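Local structure of protease Do-like 1, chloroplastic (Arabidopsis thaliana, 3QO6) at residues Thr27-Tyr32 / Asn136-His142; Val119-Ala123 / Ile212-Thr216; Leu83-Phe89 / Asn112-Pro116. The protein is a serine protease of the chloroplast thylakoid, required at high temperature, that can degrade beta-casein and may remove damaged proteins. All blocks are in the same frame, centred on the assembly; numbering follows the deposited sequence.

Contact 1 of 3, residues Thr27-Tyr32 / Asn136-His142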
loop_
_atom_site.group_PDB
_atom_site.type_symbol
_atom_site.label_atom_id
_atom_site.label_comp_id
_atom_site.label_asym_id
_atom_site.label_seq_id
_atom_site.Cartn_x
_atom_site.Cartn_y
_atom_site.Cartn_z
ATOM N N THR B 27 42.015 -5.963 -6.337
ATOM C CA THR B 27 41.003 -6.552 -5.454
ATOM C C THR B 27 41.578 -6.830 -4.069
ATOM O O THR B 27 40.858 -6.770 -3.084
ATOM C CB THR B 27 40.358 -7.848 -6.045
ATOM O OG1 THR B 27 39.323 -8.303 -5.165
ATOM C CG2 THR B 27 41.359 -8.940 -6.207
ATOM N N PRO B 28 42.892 -7.123 -3.974
ATOM C CA PRO B 28 43.489 -7.386 -2.661
ATOM C C PRO B 28 43.369 -6.190 -1.726
ATOM O O PRO B 28 43.221 -6.365 -0.523
ATOM C CB PRO B 28 44.931 -7.709 -3.005
ATOM C CG PRO B 28 44.793 -8.417 -4.310
ATOM C CD PRO B 28 43.846 -7.487 -5.039
ATOM N N SER B 29 43.421 -4.978 -2.270
ATOM C CA SER B 29 43.288 -3.781 -1.446
ATOM C C SER B 29 41.871 -3.537 -0.933
ATOM O O SER B 29 41.653 -2.675 -0.078
ATOM C CB SER B 29 43.697 -2.539 -2.231
ATOM O OG SER B 29 45.052 -2.589 -2.587
ATOM N N VAL B 30 40.898 -4.275 -1.443
ATOM C CA VAL B 30 39.519 -4.022 -1.022
ATOM C C VAL B 30 39.143 -4.915 0.141
ATOM O O VAL B 30 39.610 -6.040 0.214
ATOM C CB VAL B 30 38.510 -4.180 -2.252
ATOM C CG1 VAL B 30 37.078 -4.056 -1.810
ATOM C CG2 VAL B 30 38.792 -3.083 -3.288
ATOM N N VAL B 31 38.307 -4.402 1.047
ATOM C CA VAL B 31 37.877 -5.163 2.219
ATOM C C VAL B 31 36.360 -5.127 2.428
ATOM O O VAL B 31 35.680 -4.226 1.903
ATOM C CB VAL B 31 38.549 -4.626 3.522
ATOM C CG1 VAL B 31 40.053 -4.501 3.305
ATOM C CG2 VAL B 31 37.919 -3.274 3.949
ATOM N N TYR B 32 35.847 -6.105 3.195
ATOM C CA TYR B 32 34.426 -6.203 3.523
ATOM C C TYR B 32 34.268 -5.661 4.967
ATOM O O TYR B 32 35.072 -5.963 5.824
ATOM C CB TYR B 32 34.000 -7.671 3.414
ATOM C CG TYR B 32 32.492 -7.939 3.368
ATOM C CD1 TYR B 32 31.920 -8.665 2.304
ATOM C CD2 TYR B 32 31.646 -7.533 4.413
ATOM C CE1 TYR B 32 30.542 -8.984 2.286
ATOM C CE2 TYR B 32 30.274 -7.840 4.411
ATOM C CZ TYR B 32 29.722 -8.565 3.348
ATOM O OH TYR B 32 28.364 -8.850 3.346
ATOM N N ASN B 136 30.911 -4.600 -2.427
ATOM C CA ASN B 136 30.135 -5.767 -1.996
ATOM C C ASN B 136 28.624 -5.539 -2.011
ATOM O O ASN B 136 27.974 -5.558 -0.968
ATOM C CB ASN B 136 30.531 -6.192 -0.579
ATOM C CG ASN B 136 32.027 -6.335 -0.411
ATOM O OD1 ASN B 136 32.660 -7.153 -1.074
ATOM N ND2 ASN B 136 32.603 -5.524 0.476
ATOM N N PRO B 137 28.042 -5.311 -3.196
ATOM C CA PRO B 137 26.595 -5.098 -3.252
ATOM C C PRO B 137 25.874 -6.389 -2.903
ATOM O O PRO B 137 26.300 -7.474 -3.301
ATOM C CB PRO B 137 26.369 -4.703 -4.705
ATOM C CG PRO B 137 27.472 -5.484 -5.437
ATOM C CD PRO B 137 28.650 -5.241 -4.542
ATOM N N PHE B 138 24.795 -6.289 -2.144
ATOM C CA PHE B 138 24.048 -7.493 -1.793
ATOM C C PHE B 138 24.926 -8.598 -1.219
ATOM O O PHE B 138 24.599 -9.776 -1.359
ATOM C CB PHE B 138 23.331 -8.031 -3.035
ATOM C CG PHE B 138 22.525 -6.991 -3.754
ATOM C CD1 PHE B 138 22.712 -6.763 -5.117
ATOM C CD2 PHE B 138 21.610 -6.208 -3.063
ATOM C CE1 PHE B 138 21.999 -5.761 -5.789
ATOM C CE2 PHE B 138 20.885 -5.198 -3.724
ATOM C CZ PHE B 138 21.087 -4.981 -5.091
ATOM N N GLY B 139 26.042 -8.228 -0.599
ATOM C CA GLY B 139 26.938 -9.208 -0.014
ATOM C C GLY B 139 27.814 -9.998 -0.965
ATOM O O GLY B 139 28.530 -10.910 -0.530
ATOM N N LEU B 140 27.770 -9.674 -2.256
ATOM C CA LEU B 140 28.595 -10.373 -3.238
ATOM C C LEU B 140 30.004 -9.783 -3.127
ATOM O O LEU B 140 30.299 -8.707 -3.611
ATOM C CB LEU B 140 27.986 -10.192 -4.629
ATOM C CG LEU B 140 26.582 -10.822 -4.722
ATOM C CD1 LEU B 140 25.805 -10.240 -5.894
ATOM C CD2 LEU B 140 26.715 -12.338 -4.861
ATOM N N ASP B 141 30.854 -10.518 -2.428
ATOM C CA ASP B 141 32.239 -10.150 -2.125
ATOM C C ASP B 141 33.139 -9.683 -3.276
ATOM O O ASP B 141 33.391 -10.428 -4.208
ATOM C CB ASP B 141 32.901 -11.343 -1.397
ATOM C CG ASP B 141 34.271 -11.006 -0.796
ATOM O OD1 ASP B 141 34.336 -10.290 0.240
ATOM O OD2 ASP B 141 35.294 -11.469 -1.360
ATOM N N HIS B 142 33.629 -8.442 -3.202
ATOM C CA HIS B 142 34.565 -7.935 -4.217
ATOM C C HIS B 142 34.031 -7.961 -5.647
ATOM O O HIS B 142 34.706 -8.407 -6.581
ATOM C CB HIS B 142 35.897 -8.731 -4.155
ATOM C CG HIS B 142 36.743 -8.429 -2.946
ATOM N ND1 HIS B 142 38.088 -8.130 -3.037
ATOM C CD2 HIS B 142 36.431 -8.351 -1.629
ATOM C CE1 HIS B 142 38.566 -7.877 -1.832
ATOM N NE2 HIS B 142 37.581 -8.003 -0.960
#
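His142 is the centre of this contact. Its chi1 of -72° (m) turns the imidazole toward the 3-10 turn of Thr27-Ser29. There ND1 of His142 donates a very short hydrogen bond, 2.5 Å, to OG1 of Thr27. The t rotamer of Thr27 brings that hydroxyl to the edge of the ring, near its plane. Val30 covers one ring face in a CH-pi contact, with CB 4.1 Å from the ring centroid. The His142 backbone is held within its own loop: its N donates to OD1 of Asn136 at 2.7 Å. The m rotamer of Asn136 places OD1 for this bond, which links the two ends of the loop. The amide lies beside Tyr32, with CG of Asn136 3.6 Å from CD1 of Tyr32. Tyr32 is in the t rotamer, and its ring runs along the loop. OD1 of Asp141 meets the ring edge at 3.6 Å from CD1 of Tyr32. OH of Tyr32 reaches CA of Gly139 at 3.7 Å, and its hydroxyl hydrogen-bonds Ser54. In the same loop, Phe138 packs on the bound peptide and on Val208 of a second subunit. The contact joins strand 30-40 of the first barrel to the loop between strands 130-135 and 143-157 of the second sheet. It forms part of the interface between the two beta domains of the chymotrypsin-like fold of HtrA proteases, close to the predicted catalytic Ser180.

Contact 2 of 3, residues Val119-Ala123 / Ile212-Thr216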
loop_
_atom_site.group_PDB
_atom_site.type_symbol
_atom_site.label_atom_id
_atom_site.label_comp_id
_atom_site.label_asym_id
_atom_site.label_seq_id
_atom_site.Cartn_x
_atom_site.Cartn_y
_atom_site.Cartn_z
ATOM N N VAL B 119 47.050 5.758 -4.848
ATOM C CA VAL B 119 46.208 6.940 -4.839
ATOM C C VAL B 119 46.328 7.749 -6.116
ATOM O O VAL B 119 47.406 8.148 -6.478
ATOM C CB VAL B 119 46.588 7.829 -3.664
ATOM C CG1 VAL B 119 45.916 9.202 -3.813
ATOM C CG2 VAL B 119 46.198 7.135 -2.352
ATOM N N GLY B 120 45.225 8.006 -6.798
ATOM C CA GLY B 120 45.314 8.785 -8.016
ATOM C C GLY B 120 44.956 10.238 -7.861
ATOM O O GLY B 120 44.955 10.773 -6.753
ATOM N N VAL B 121 44.651 10.893 -8.976
ATOM C CA VAL B 121 44.289 12.308 -8.930
ATOM C C VAL B 121 42.932 12.556 -9.546
ATOM O O VAL B 121 42.712 12.236 -10.705
ATOM C CB VAL B 121 45.300 13.190 -9.697
ATOM C CG1 VAL B 121 44.790 14.617 -9.736
ATOM C CG2 VAL B 121 46.647 13.152 -9.025
ATOM N N SER B 122 42.034 13.169 -8.794
ATOM C CA SER B 122 40.722 13.417 -9.331
ATOM C C SER B 122 40.599 14.744 -10.040
ATOM O O SER B 122 39.673 14.953 -10.792
ATOM C CB SER B 122 39.659 13.304 -8.233
ATOM O OG SER B 122 39.681 14.376 -7.312
ATOM N N ALA B 123 41.537 15.645 -9.826
ATOM C CA ALA B 123 41.443 16.950 -10.476
ATOM C C ALA B 123 41.491 16.913 -11.996
ATOM O O ALA B 123 40.907 17.767 -12.623
ATOM C CB ALA B 123 42.531 17.868 -9.960
ATOM N N ILE B 212 32.889 10.180 -3.922
ATOM C CA ILE B 212 33.505 11.373 -3.345
ATOM C C ILE B 212 34.870 11.339 -4.030
ATOM O O ILE B 212 35.528 10.286 -4.037
ATOM C CB ILE B 212 33.726 11.267 -1.799
ATOM C CG1 ILE B 212 32.405 11.041 -1.048
ATOM C CG2 ILE B 212 34.356 12.553 -1.302
ATOM C CD1 ILE B 212 31.397 12.128 -1.274
ATOM N N PRO B 213 35.304 12.468 -4.628
ATOM C CA PRO B 213 36.601 12.493 -5.313
ATOM C C PRO B 213 37.800 12.302 -4.390
ATOM O O PRO B 213 37.881 12.858 -3.294
ATOM C CB PRO B 213 36.600 13.839 -6.016
ATOM C CG PRO B 213 35.775 14.704 -5.076
ATOM C CD PRO B 213 34.669 13.803 -4.623
ATOM N N VAL B 214 38.729 11.493 -4.863
ATOM C CA VAL B 214 39.939 11.172 -4.140
ATOM C C VAL B 214 40.679 12.372 -3.553
ATOM O O VAL B 214 41.169 12.315 -2.426
ATOM C CB VAL B 214 40.885 10.391 -5.062
ATOM C CG1 VAL B 214 41.305 11.267 -6.217
ATOM C CG2 VAL B 214 42.058 9.849 -4.278
ATOM N N ASP B 215 40.767 13.458 -4.305
ATOM C CA ASP B 215 41.471 14.623 -3.810
ATOM C C ASP B 215 40.918 15.115 -2.471
ATOM O O ASP B 215 41.686 15.382 -1.534
ATOM C CB ASP B 215 41.467 15.745 -4.858
ATOM C CG ASP B 215 42.361 15.419 -6.056
ATOM O OD1 ASP B 215 42.951 14.300 -6.097
ATOM O OD2 ASP B 215 42.475 16.284 -6.959
ATOM N N THR B 216 39.602 15.220 -2.342
ATOM C CA THR B 216 39.117 15.686 -1.070
ATOM C C THR B 216 39.251 14.559 -0.031
ATOM O O THR B 216 39.367 14.816 1.165
ATOM C CB THR B 216 37.666 16.300 -1.189
ATOM O OG1 THR B 216 36.703 15.480 -0.530
ATOM C CG2 THR B 216 37.294 16.499 -2.630
#
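Ser122 overlaps the start of helix 214-227, with its CB 3.3 Å from CG1 of Val214 and its OG 3.4 Å from CB of Pro213. Its p rotamer brings OG to the first turn of the helix, where the backbone N of Asp215 donates a weak 3.3 Å hydrogen bond to OG of Ser122. Asp215 answers from the helix side. OD1 of Asp215 accepts from N of Ser122 at 3.1 Å, in nearly straight geometry. OD2 of Asp215 takes a weak bond from N of Ala123, also 3.1 Å. One carboxylate therefore holds two successive amides of the loop. Next to this polar patch, CG1 of Val119 meets CG2 of Val214 at 3.9 Å. Val214 also packs on Leu191 of strand 191-198. Val121 points away and touches Ser7 of a third subunit. Pro213 is the N-cap residue, where strand 209-213 passes into the helix. The contact fastens the linker between the two beta domains to the C-terminal helix of a trypsin-like protease domain.

Contact 3 of 3, residues Leu83-Phe89 / Asn112-Pro116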
loop_
_atom_site.group_PDB
_atom_site.type_symbol
_atom_site.label_atom_id
_atom_site.label_comp_id
_atom_site.label_asym_id
_atom_site.label_seq_id
_atom_site.Cartn_x
_atom_site.Cartn_y
_atom_site.Cartn_z
ATOM N N LEU B 83 39.394 -9.209 5.263
ATOM C CA LEU B 83 40.318 -8.924 4.191
ATOM C C LEU B 83 40.145 -9.933 3.066
ATOM O O LEU B 83 39.390 -10.903 3.203
ATOM C CB LEU B 83 41.755 -8.935 4.730
ATOM C CG LEU B 83 42.292 -7.575 5.197
ATOM C CD1 LEU B 83 41.241 -6.838 6.004
ATOM C CD2 LEU B 83 43.545 -7.780 6.018
ATOM N N ALA B 84 40.843 -9.681 1.959
ATOM C CA ALA B 84 40.803 -10.520 0.774
ATOM C C ALA B 84 40.731 -11.997 1.122
ATOM O O ALA B 84 39.734 -12.641 0.829
ATOM C CB ALA B 84 42.030 -10.238 -0.092
ATOM N N ASP B 85 41.787 -12.516 1.755
ATOM C CA ASP B 85 41.890 -13.934 2.151
ATOM C C ASP B 85 40.848 -14.451 3.137
ATOM O O ASP B 85 40.908 -15.598 3.537
ATOM C CB ASP B 85 43.250 -14.205 2.763
ATOM C CG ASP B 85 43.523 -13.322 3.969
ATOM O OD1 ASP B 85 42.587 -13.097 4.764
ATOM O OD2 ASP B 85 44.674 -12.857 4.127
ATOM N N GLN B 86 39.916 -13.599 3.545
ATOM C CA GLN B 86 38.851 -13.964 4.482
ATOM C C GLN B 86 39.175 -13.884 5.979
ATOM O O GLN B 86 38.305 -14.134 6.820
ATOM C CB GLN B 86 38.302 -15.340 4.141
ATOM C CG GLN B 86 37.703 -15.390 2.750
ATOM C CD GLN B 86 36.747 -14.236 2.489
ATOM O OE1 GLN B 86 35.793 -14.014 3.244
ATOM N NE2 GLN B 86 36.997 -13.495 1.411
ATOM N N THR B 87 40.414 -13.533 6.314
ATOM C CA THR B 87 40.789 -13.379 7.709
ATOM C C THR B 87 40.046 -12.137 8.211
ATOM O O THR B 87 40.254 -11.049 7.696
ATOM C CB THR B 87 42.310 -13.170 7.848
ATOM O OG1 THR B 87 42.706 -12.005 7.116
ATOM C CG2 THR B 87 43.068 -14.387 7.307
ATOM N N THR B 88 39.166 -12.294 9.193
ATOM C CA THR B 88 38.412 -11.158 9.720
ATOM C C THR B 88 39.053 -10.524 10.959
ATOM O O THR B 88 39.532 -11.227 11.842
ATOM C CB THR B 88 36.939 -11.557 10.046
ATOM O OG1 THR B 88 36.278 -10.442 10.662
ATOM C CG2 THR B 88 36.873 -12.789 10.989
ATOM N N PHE B 89 39.071 -9.190 11.014
ATOM C CA PHE B 89 39.671 -8.463 12.139
ATOM C C PHE B 89 38.707 -7.498 12.810
ATOM O O PHE B 89 37.688 -7.091 12.232
ATOM C CB PHE B 89 40.887 -7.654 11.696
ATOM C CG PHE B 89 41.940 -8.460 11.014
ATOM C CD1 PHE B 89 43.276 -8.307 11.362
ATOM C CD2 PHE B 89 41.619 -9.337 9.990
ATOM C CE1 PHE B 89 44.276 -9.016 10.696
ATOM C CE2 PHE B 89 42.601 -10.045 9.322
ATOM C CZ PHE B 89 43.935 -9.884 9.674
ATOM N N ASN B 112 52.036 -7.710 5.725
ATOM C CA ASN B 112 52.146 -8.491 4.490
ATOM C C ASN B 112 50.799 -8.710 3.802
ATOM O O ASN B 112 50.750 -8.902 2.585
ATOM C CB ASN B 112 52.800 -9.867 4.759
ATOM C CG ASN B 112 51.806 -10.910 5.300
ATOM O OD1 ASN B 112 51.350 -10.821 6.443
ATOM N ND2 ASN B 112 51.469 -11.901 4.468
ATOM N N LYS B 113 49.726 -8.700 4.586
ATOM C CA LYS B 113 48.387 -8.900 4.066
ATOM C C LYS B 113 47.673 -7.567 3.860
ATOM O O LYS B 113 46.450 -7.490 3.922
ATOM C CB LYS B 113 47.610 -9.784 5.034
ATOM C CG LYS B 113 48.109 -11.216 5.063
ATOM C CD LYS B 113 47.476 -12.015 6.190
ATOM C CE LYS B 113 45.981 -11.739 6.335
ATOM N NZ LYS B 113 45.318 -12.656 7.310
ATOM N N LEU B 114 48.455 -6.522 3.598
ATOM C CA LEU B 114 47.935 -5.179 3.393
ATOM C C LEU B 114 48.502 -4.450 2.174
ATOM O O LEU B 114 49.674 -4.044 2.155
ATOM C CB LEU B 114 48.193 -4.303 4.631
ATOM C CG LEU B 114 47.432 -4.605 5.924
ATOM C CD1 LEU B 114 47.895 -3.674 7.026
ATOM C CD2 LEU B 114 45.937 -4.432 5.707
ATOM N N ARG B 115 47.655 -4.272 1.160
ATOM C CA ARG B 115 48.054 -3.555 -0.042
ATOM C C ARG B 115 47.339 -2.218 -0.019
ATOM O O ARG B 115 46.119 -2.164 -0.025
ATOM C CB ARG B 115 47.649 -4.330 -1.301
ATOM C CG ARG B 115 48.003 -3.635 -2.630
ATOM C CD ARG B 115 47.583 -4.469 -3.860
ATOM N NE ARG B 115 47.990 -3.871 -5.135
ATOM C CZ ARG B 115 47.314 -2.912 -5.772
ATOM N NH1 ARG B 115 46.188 -2.441 -5.259
ATOM N NH2 ARG B 115 47.767 -2.409 -6.918
ATOM N N PRO B 116 48.086 -1.115 0.081
ATOM C CA PRO B 116 47.349 0.155 0.083
ATOM C C PRO B 116 47.068 0.519 -1.393
ATOM O O PRO B 116 47.988 0.455 -2.218
ATOM C CB PRO B 116 48.321 1.115 0.792
ATOM C CG PRO B 116 49.665 0.571 0.421
ATOM C CD PRO B 116 49.485 -0.932 0.518
#
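Lys113 is the first residue of 112-116 to meet the other segment. It has the largest buried area of any residue here, 92 Å² of the 201 Å² summed over both sides. Its side chain reaches out to the turn at Leu83-Gln86. NZ of Lys113 donates a 2.7 Å hydrogen bond to OG1 of Thr87. The same ammonium makes a salt bridge to Asp85, with OD2 of Asp85 3.3 Å from NZ of Lys113. NZ also lies at the edge of the Phe89 ring, 3.9 Å from CZ of Phe89. The backbone of Lys113 takes part as well: its O lies 3.6 Å from CD2 of Leu83. The turn has its own internal bonds. Leu83 to Gln86 form a type I beta turn, closed by N of Gln86 bonding to O of Leu83 at 2.8 Å. The geometry fits an Asx turn, OD1 of Asp85 accepting from N of Thr87, though OD1 is less surely placed. This is the connection between strands 78-82 and 88-97, a beta hairpin of the first barrel in the trypsin-like fold. Leu114 follows. Its CA-to-CB bond points sideways, yet CD2 of Leu114 comes within 4.1 Å of CD2 of Leu83. Leu114 also packs on Val59 of strand 47-61. Past Leu114 the segment turns to other neighbours. Arg115 hydrogen-bonds Asn26 through its guanidinium. Pro116 packs on Val59.

In the fold
Contacts 1 and 3 are neighbours, with centres about 12 Å apart, and both reach the first barrel. They touch directly: OG of Ser29 is 2.8 Å from O of Arg115, a probable hydrogen bond, and CG1 of Val31 is 3.8 Å from CD1 of Leu83. Contact 2 stands apart from both, but its 119-123 segment continues the chain from 112-116 of contact 3. All three are partly buried. Contact 1 has the most buried residues of the three, and a histidine-threonine hydrogen bond with ring packing. Contact 3 lies farthest from the chain centre and uses a lysine salt bridge. Contact 2 relies on an aspartate carboxylate accepting from backbone amides.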